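Local coordinates for putative hemin transport system, substrate-binding protein (Burkholderia cenocepacia J2315, PDB 5GIZ) that binds heme in the periplasm and probably passes it to a membrane transporter for heme uptake, at residues Leu156-Gly160 against Thr161-Val165; Leu224-Pro227 against Gly228-Ala231; Ala231-Ala234 against Gly235-Arg238; Val259-Leu262 against His263-Leu266. All coordinates share one frame; numbering follows the deposited sequence.

Contact 1 of 4, residues Leu156-Gly160 against Thr161-Val165; sequences LNHTG and TQALV
Thr-161 sits next to Gly-160 at the tip of a hairpin. The two are the corners of a type II' beta turn from Thr-159 to Gln-162. Gly-160 takes the positive phi of 63° at the first corner. Gln-162 then pairs with Thr-159 by two backbone bonds. Its O accepts from Thr-159 N at 2.9 Å, and its N gives a longer bond to Thr-159 O. The turn closes a beta hairpin with a two-residue loop, made of strands 151-159 and 162-166, in a protein of the periplasmic binding protein family. Next comes Ala-163, opposite His-158 in a non-hydrogen-bonded pair. Its CB makes a CH-pi contact over one face of the His-158 ring, 4.2 Å from the centroid. His-158 binds heme in a complex of this protein; here its NE2 is hydrogen-bonded to Thr-226 OG1. Leu-164 N gives a nearly straight bond to Asn-157 O at 2.7 Å. The Asn-157 side chain runs alongside that of Leu-164. Its CG sits between the backbone N and the carbonyl carbon (chi1 66°), which brings OD1 to 3.3 Å from Leu-164 CB. Leu-164 CD2 also meets Leu-156 CD2 at 4.0 Å, while Leu-164 O accepts from Leu-156 N.

Contact 2 of 4, residues Leu224-Pro227 against Gly228-Ala231; sequences LATP and GFGA
Thr-226 and Phe-229 lie side by side, with both side chains pointing the same way. The methyl of Thr-226 does most of the touching. Its CG2 sits 3.3 Å from Phe-229 CE1, and the Thr-226 CB sits 3.5 Å from Phe-229 CD1. The methyl approaches the ring obliquely. It gets there because CG2 is anti to the backbone N of Thr-226, which leaves OG1 beside that N and bonded to Leu-223 O. Pro-227 O lies at the edge of the Phe-229 ring, near its plane. The backbone holds the two side chains together: Phe-229 N gives a hydrogen bond to Thr-226 O at 3.0 Å, with an angle of 167° at the hydrogen. This bond closes a type II beta turn with Pro-227 and Gly-228 at its corners, and Gly-228 takes the positive phi of 97°. A water ties the loop further. It donates to Leu-224 O and to Thr-226 O and accepts from Gly-230 N at 2.8 Å, so Thr-226 O holds two donors. The segment is the turn that leaves helix 220-225 and leads toward helix 233-237. Phe-229 packs on Leu-194, just after strand 191-193, and Pro-227 packs on Thr-161 in the hairpin of strands 151-159 and 162-166.

Contact 3 of 4, residues Ala231-Ala234 against Gly235-Arg238; sequences ATPA and GRAR
Thr-232 OG1 accepts a hydrogen bond from Gly-235 N at 2.9 Å. This is an N-cap: Thr-232 stands right before helix 233-237, and its hydroxyl oxygen meets an amide of the first turn. OG1 lies between the backbone N and the carbonyl carbon of Thr-232 (chi1 62°), which places it before that amide. Thr-232 O accepts from Arg-236 N, also at 2.9 Å, and Pro-233 O accepts from Ala-237 N at 3.1 Å. The Arg-236 side chain runs back, extended from CG to NE, past Thr-232 O toward Ala-231. Its CG passes 3.3 Å from Thr-232 O. The guanidinium then lies against the backbone. One face lies partly over the peptide between Ala-231 and Thr-232, offset toward the rim of the group, with Ala-231 C 3.4 Å above its plane. NH2 of Arg-236 reaches Ala-231 CB at 3.7 Å. Farther out, the Thr-232 hydroxyl is also bonded to Phe-229 O, and Thr-232 packs on Pro-204. Ala-234 makes a backbone bond with Pro-204. At the other end the helix closes in a Schellman motif, where Arg-238 turns to positive phi. Ala-237 is a calcium-binding residue in a structure of this protein. A carbonyl can only accept, so the Thr-232 hydroxyl gives its hydrogen to Phe-229 O and takes Gly-235 N with its oxygen; the two bonds fix its rotation.

Contact 4 of 4, residues Val259-Leu262 against His263-Leu266; sequences VTTL and HRRL
Val-259 O accepts a hydrogen bond from His-263 N at 3.0 Å, the first of four i to i+4 bonds in this part of helix 255-269. His-263 CB also packs against that oxygen. Val-259 and His-263 lie against helix 118-141, where both touch Val-139. Thr-260 O takes Arg-264 N and, as a second donor, a water 2.8 Å away. The water lies at the edge of the His-263 ring, in its plane, 2.9 Å from ND1. CG of His-263 is anti to the backbone N (chi1 174°), which carries the ring away from 259-262; the water spans the gap between ND1 and Thr-260 O. Thr-261 O accepts from Arg-265 N. Thr-261 and Arg-265 lie side by side, and Thr-261 CG2 touches Arg-265 NE at 3.6 Å. Arg-265 CG also comes 3.2 Å from Thr-261 O. The guanidinium of Arg-265 is held beyond the helix, where NH1 is bonded to Ser-242 O in strand 240-243. Leu-262 O accepts from Leu-266 N. The two leucine side chains cross at an angle, and Leu-262 CD1 meets Leu-266 CG at 4.0 Å. Leu-262 packs on Met-175 of helix 171-178, and Leu-266 on Pro-144. The His-263 ring has polar partners at both nitrogens, because NE2 is bonded to Arg-142 O. Its rotation is therefore fixed from both sides, and the bond to Arg-142 O suggests that NE2 carries a proton.

The contacts come in order along the chain, from the hairpin of strands 151-159 and 162-166 to helix 255-269, with contacts 2 and 3 sharing Ala-231. Contacts 1 and 2 touch, with centres 12 Å apart: His-158 bonds to Thr-226, and Thr-161 and Ala-163 pack on Pro-227 and Phe-229. Contacts 2 and 3 lie 8 Å apart between centres, joining helices 220-225 and 233-237 in one continuous run. Contact 4 stands apart, with its centre 20 to 24 Å from those of the others and no touch. Contact 1 thus holds the heme-binding residue, contact 2 bonds to it, and contact 3 joins on through contact 2, while contact 4 lies within a long helix near the C-terminus.

Contact 1 of 4, residues Leu156-Gly160 against Thr161-Val165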
# COMPACT_ATOMS: atom_id res chain seq x y z
N LEU A 156 0.79 -1.24 12.63
CA LEU A 156 1.58 -1.92 11.62
C LEU A 156 2.06 -3.28 12.13
O LEU A 156 1.91 -4.29 11.46
CB LEU A 156 2.79 -1.06 11.24
CG LEU A 156 3.69 -1.65 10.13
CD1 LEU A 156 2.88 -1.91 8.86
CD2 LEU A 156 4.86 -0.74 9.86
N ASN A 157 2.64 -3.26 13.31
CA ASN A 157 3.22 -4.45 13.90
C ASN A 157 3.45 -4.24 15.39
O ASN A 157 3.12 -3.16 15.96
CB ASN A 157 4.54 -4.82 13.17
CG ASN A 157 5.63 -3.80 13.35
OD1 ASN A 157 5.91 -3.35 14.45
ND2 ASN A 157 6.28 -3.43 12.24
N HIS A 158 4.02 -5.26 16.04
CA HIS A 158 4.32 -5.22 17.46
C HIS A 158 5.76 -5.64 17.64
O HIS A 158 6.27 -6.50 16.89
CB HIS A 158 3.50 -6.24 18.25
CG HIS A 158 2.07 -5.86 18.46
ND1 HIS A 158 1.14 -5.92 17.45
CD2 HIS A 158 1.41 -5.47 19.57
CE1 HIS A 158 -0.04 -5.56 17.93
NE2 HIS A 158 0.09 -5.31 19.23
N THR A 159 6.43 -5.05 18.62
CA THR A 159 7.65 -5.63 19.18
C THR A 159 7.33 -5.98 20.62
O THR A 159 7.20 -5.08 21.47
CB THR A 159 8.82 -4.65 19.11
OG1 THR A 159 9.10 -4.30 17.75
CG2 THR A 159 10.07 -5.29 19.69
N GLY A 160 7.15 -7.27 20.91
CA GLY A 160 6.68 -7.66 22.24
C GLY A 160 5.30 -7.11 22.49
O GLY A 160 4.42 -7.18 21.63
N THR A 161 5.12 -6.52 23.66
CA THR A 161 3.83 -5.95 24.04
C THR A 161 3.58 -4.54 23.47
O THR A 161 2.54 -3.95 23.76
CB THR A 161 3.67 -5.87 25.58
OG1 THR A 161 4.67 -5.00 26.15
CG2 THR A 161 3.74 -7.27 26.21
N GLN A 162 4.51 -4.01 22.68
CA GLN A 162 4.38 -2.63 22.16
C GLN A 162 4.04 -2.56 20.68
O GLN A 162 4.80 -2.98 19.84
CB GLN A 162 5.63 -1.81 22.44
CG GLN A 162 5.39 -0.33 22.25
CD GLN A 162 6.44 0.50 22.95
OE1 GLN A 162 6.11 1.47 23.64
NE2 GLN A 162 7.70 0.13 22.77
N ALA A 163 2.91 -1.91 20.38
CA ALA A 163 2.50 -1.74 19.00
C ALA A 163 3.26 -0.60 18.34
O ALA A 163 3.53 0.43 19.00
CB ALA A 163 1.02 -1.43 18.93
N LEU A 164 3.56 -0.76 17.07
CA LEU A 164 4.08 0.33 16.23
C LEU A 164 2.90 0.89 15.43
O LEU A 164 2.23 0.13 14.73
CB LEU A 164 5.16 -0.23 15.30
CG LEU A 164 5.92 0.80 14.47
CD1 LEU A 164 6.92 1.53 15.36
CD2 LEU A 164 6.63 0.15 13.30
N VAL A 165 2.65 2.20 15.55
CA VAL A 165 1.42 2.80 15.03
C VAL A 165 1.70 3.97 14.08
O VAL A 165 2.75 4.59 14.16
CB VAL A 165 0.50 3.26 16.18
CG1 VAL A 165 0.14 2.06 17.03
CG2 VAL A 165 1.18 4.36 17.02

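Contact 2 of 4, residues Leu224-Pro227 against Gly228-Ala231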
# COMPACT_ATOMS: atom_id res chain seq x y z
N LEU A 224 -6.20 -7.65 21.36
CA LEU A 224 -7.03 -6.88 22.31
C LEU A 224 -6.48 -6.96 23.74
O LEU A 224 -6.77 -6.09 24.57
CB LEU A 224 -8.51 -7.32 22.26
CG LEU A 224 -9.25 -6.88 20.97
CD1 LEU A 224 -10.63 -7.53 20.87
CD2 LEU A 224 -9.41 -5.36 20.91
N ALA A 225 -5.67 -7.97 23.99
CA ALA A 225 -4.97 -8.11 25.27
C ALA A 225 -3.65 -7.35 25.35
O ALA A 225 -3.05 -7.26 26.42
CB ALA A 225 -4.73 -9.57 25.52
N THR A 226 -3.17 -6.82 24.23
CA THR A 226 -2.02 -5.89 24.22
C THR A 226 -2.21 -4.84 25.34
O THR A 226 -3.32 -4.30 25.51
CB THR A 226 -1.91 -5.16 22.85
OG1 THR A 226 -1.67 -6.12 21.83
CG2 THR A 226 -0.74 -4.12 22.84
N PRO A 227 -1.16 -4.57 26.14
CA PRO A 227 -1.35 -3.64 27.26
C PRO A 227 -1.94 -2.34 26.82
O PRO A 227 -1.48 -1.73 25.85
CB PRO A 227 0.08 -3.46 27.79
CG PRO A 227 0.72 -4.78 27.54
CD PRO A 227 0.15 -5.23 26.21
N GLY A 228 -3.04 -1.95 27.48
CA GLY A 228 -3.66 -0.69 27.23
C GLY A 228 -4.84 -0.77 26.27
O GLY A 228 -5.65 0.15 26.27
N PHE A 229 -4.91 -1.81 25.44
CA PHE A 229 -5.95 -1.85 24.38
C PHE A 229 -7.31 -2.09 24.94
O PHE A 229 -8.24 -1.54 24.39
CB PHE A 229 -5.68 -2.89 23.29
CG PHE A 229 -4.67 -2.45 22.26
CD1 PHE A 229 -3.40 -2.02 22.64
CD2 PHE A 229 -5.02 -2.42 20.94
CE1 PHE A 229 -2.49 -1.57 21.68
CE2 PHE A 229 -4.11 -1.98 19.99
CZ PHE A 229 -2.85 -1.57 20.36
N GLY A 230 -7.43 -2.89 26.00
CA GLY A 230 -8.76 -3.14 26.61
C GLY A 230 -9.47 -1.90 27.06
O GLY A 230 -10.68 -1.78 26.82
N ALA A 231 -8.73 -0.98 27.67
CA ALA A 231 -9.30 0.20 28.25
C ALA A 231 -9.32 1.34 27.25
O ALA A 231 -8.84 2.44 27.53
CB ALA A 231 -8.52 0.61 29.48
O HOH W 1 -5.66 -4.81 26.97

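Contact 3 of 4, residues Ala231-Ala234 against Gly235-Arg238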
# COMPACT_ATOMS: atom_id res chain seq x y z
N ALA A 231 -8.73 -0.98 27.67
CA ALA A 231 -9.30 0.20 28.25
C ALA A 231 -9.32 1.34 27.25
O ALA A 231 -8.84 2.44 27.53
CB ALA A 231 -8.52 0.61 29.48
N THR A 232 -9.93 1.09 26.10
CA THR A 232 -10.17 2.10 25.08
C THR A 232 -11.56 1.83 24.55
O THR A 232 -12.13 0.75 24.76
CB THR A 232 -9.20 1.98 23.88
OG1 THR A 232 -9.38 0.72 23.25
CG2 THR A 232 -7.76 2.11 24.30
N PRO A 233 -12.13 2.77 23.79
CA PRO A 233 -13.45 2.48 23.26
C PRO A 233 -13.47 1.23 22.38
O PRO A 233 -14.40 0.41 22.46
CB PRO A 233 -13.82 3.77 22.51
CG PRO A 233 -13.08 4.83 23.25
CD PRO A 233 -11.78 4.19 23.66
N ALA A 234 -12.45 1.10 21.53
CA ALA A 234 -12.31 -0.06 20.65
C ALA A 234 -12.17 -1.31 21.47
O ALA A 234 -12.73 -2.35 21.16
CB ALA A 234 -11.09 0.11 19.76
N GLY A 235 -11.39 -1.25 22.55
CA GLY A 235 -11.22 -2.46 23.39
C GLY A 235 -12.47 -2.91 24.12
O GLY A 235 -12.77 -4.07 24.18
N ARG A 236 -13.23 -1.96 24.61
CA ARG A 236 -14.46 -2.22 25.32
C ARG A 236 -15.49 -2.84 24.39
O ARG A 236 -16.28 -3.67 24.81
CB ARG A 236 -15.00 -0.92 25.95
CG ARG A 236 -14.09 -0.42 27.09
CD ARG A 236 -14.49 0.96 27.59
NE ARG A 236 -13.50 1.25 28.64
CZ ARG A 236 -12.65 2.29 28.63
NH1 ARG A 236 -12.72 3.19 27.67
NH2 ARG A 236 -11.77 2.43 29.59
N ALA A 237 -15.49 -2.39 23.12
CA ALA A 237 -16.41 -2.90 22.11
C ALA A 237 -15.81 -4.05 21.31
O ALA A 237 -16.51 -4.62 20.47
CB ALA A 237 -16.82 -1.79 21.20
N ARG A 238 -14.56 -4.40 21.57
CA ARG A 238 -13.83 -5.43 20.86
C ARG A 238 -13.90 -5.20 19.36
O ARG A 238 -14.26 -6.09 18.61
CB ARG A 238 -14.31 -6.82 21.23
CG ARG A 238 -14.29 -7.00 22.74
CD ARG A 238 -14.49 -8.44 23.12
NE ARG A 238 -13.37 -9.29 22.77
CZ ARG A 238 -12.26 -9.48 23.48
NH1 ARG A 238 -12.03 -8.81 24.61
NH2 ARG A 238 -11.34 -10.34 23.03

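Contact 4 of 4, residues Val259-Leu262 against His263-Leu266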
# COMPACT_ATOMS: atom_id res chain seq x y z
N VAL A 259 -10.46 1.84 -0.62
CA VAL A 259 -11.17 2.84 0.17
C VAL A 259 -12.65 2.40 0.40
O VAL A 259 -13.13 2.47 1.51
CB VAL A 259 -11.08 4.20 -0.50
CG1 VAL A 259 -12.03 5.21 0.15
CG2 VAL A 259 -9.67 4.75 -0.42
N THR A 260 -13.34 1.88 -0.61
CA THR A 260 -14.70 1.41 -0.43
C THR A 260 -14.72 0.29 0.61
O THR A 260 -15.63 0.22 1.45
CB THR A 260 -15.25 0.92 -1.77
OG1 THR A 260 -15.21 2.01 -2.69
CG2 THR A 260 -16.67 0.45 -1.65
N THR A 261 -13.75 -0.60 0.56
CA THR A 261 -13.70 -1.74 1.44
C THR A 261 -13.39 -1.35 2.85
O THR A 261 -14.07 -1.81 3.80
CB THR A 261 -12.64 -2.75 0.96
OG1 THR A 261 -12.98 -3.18 -0.39
CG2 THR A 261 -12.57 -4.00 1.84
N LEU A 262 -12.42 -0.45 3.03
CA LEU A 262 -12.17 0.05 4.37
C LEU A 262 -13.42 0.75 4.98
O LEU A 262 -13.77 0.55 6.12
CB LEU A 262 -11.00 1.02 4.34
CG LEU A 262 -10.64 1.59 5.72
CD1 LEU A 262 -10.36 0.48 6.71
CD2 LEU A 262 -9.44 2.52 5.58
N HIS A 263 -14.07 1.58 4.17
CA HIS A 263 -15.26 2.28 4.64
C HIS A 263 -16.39 1.26 5.00
O HIS A 263 -17.03 1.40 6.03
CB HIS A 263 -15.77 3.23 3.54
CG HIS A 263 -17.06 3.89 3.84
ND1 HIS A 263 -18.25 3.41 3.34
CD2 HIS A 263 -17.37 5.00 4.55
CE1 HIS A 263 -19.24 4.18 3.75
NE2 HIS A 263 -18.73 5.19 4.44
N ARG A 264 -16.55 0.21 4.21
CA ARG A 264 -17.56 -0.81 4.52
C ARG A 264 -17.21 -1.46 5.84
O ARG A 264 -18.06 -1.64 6.70
CB ARG A 264 -17.61 -1.94 3.46
CG ARG A 264 -18.56 -3.07 3.73
CD ARG A 264 -18.38 -4.34 2.87
NE ARG A 264 -18.74 -4.05 1.50
CZ ARG A 264 -17.89 -3.99 0.49
NH1 ARG A 264 -16.62 -4.26 0.65
NH2 ARG A 264 -18.34 -3.70 -0.73
N ARG A 265 -15.95 -1.85 5.99
CA ARG A 265 -15.53 -2.55 7.20
C ARG A 265 -15.63 -1.72 8.48
O ARG A 265 -16.09 -2.18 9.55
CB ARG A 265 -14.15 -3.20 7.07
CG ARG A 265 -14.11 -4.25 5.94
CD ARG A 265 -12.82 -5.07 5.95
NE ARG A 265 -12.90 -5.98 4.85
CZ ARG A 265 -12.17 -7.08 4.70
NH1 ARG A 265 -11.24 -7.44 5.59
NH2 ARG A 265 -12.41 -7.83 3.68
N LEU A 266 -15.30 -0.46 8.34
CA LEU A 266 -15.40 0.43 9.50
C LEU A 266 -16.89 0.64 9.81
O LEU A 266 -17.28 0.70 11.00
CB LEU A 266 -14.76 1.78 9.19
CG LEU A 266 -13.25 1.82 9.07
CD1 LEU A 266 -12.80 3.22 8.76
CD2 LEU A 266 -12.55 1.42 10.35
O HOH W 2 -18.30 1.07 1.60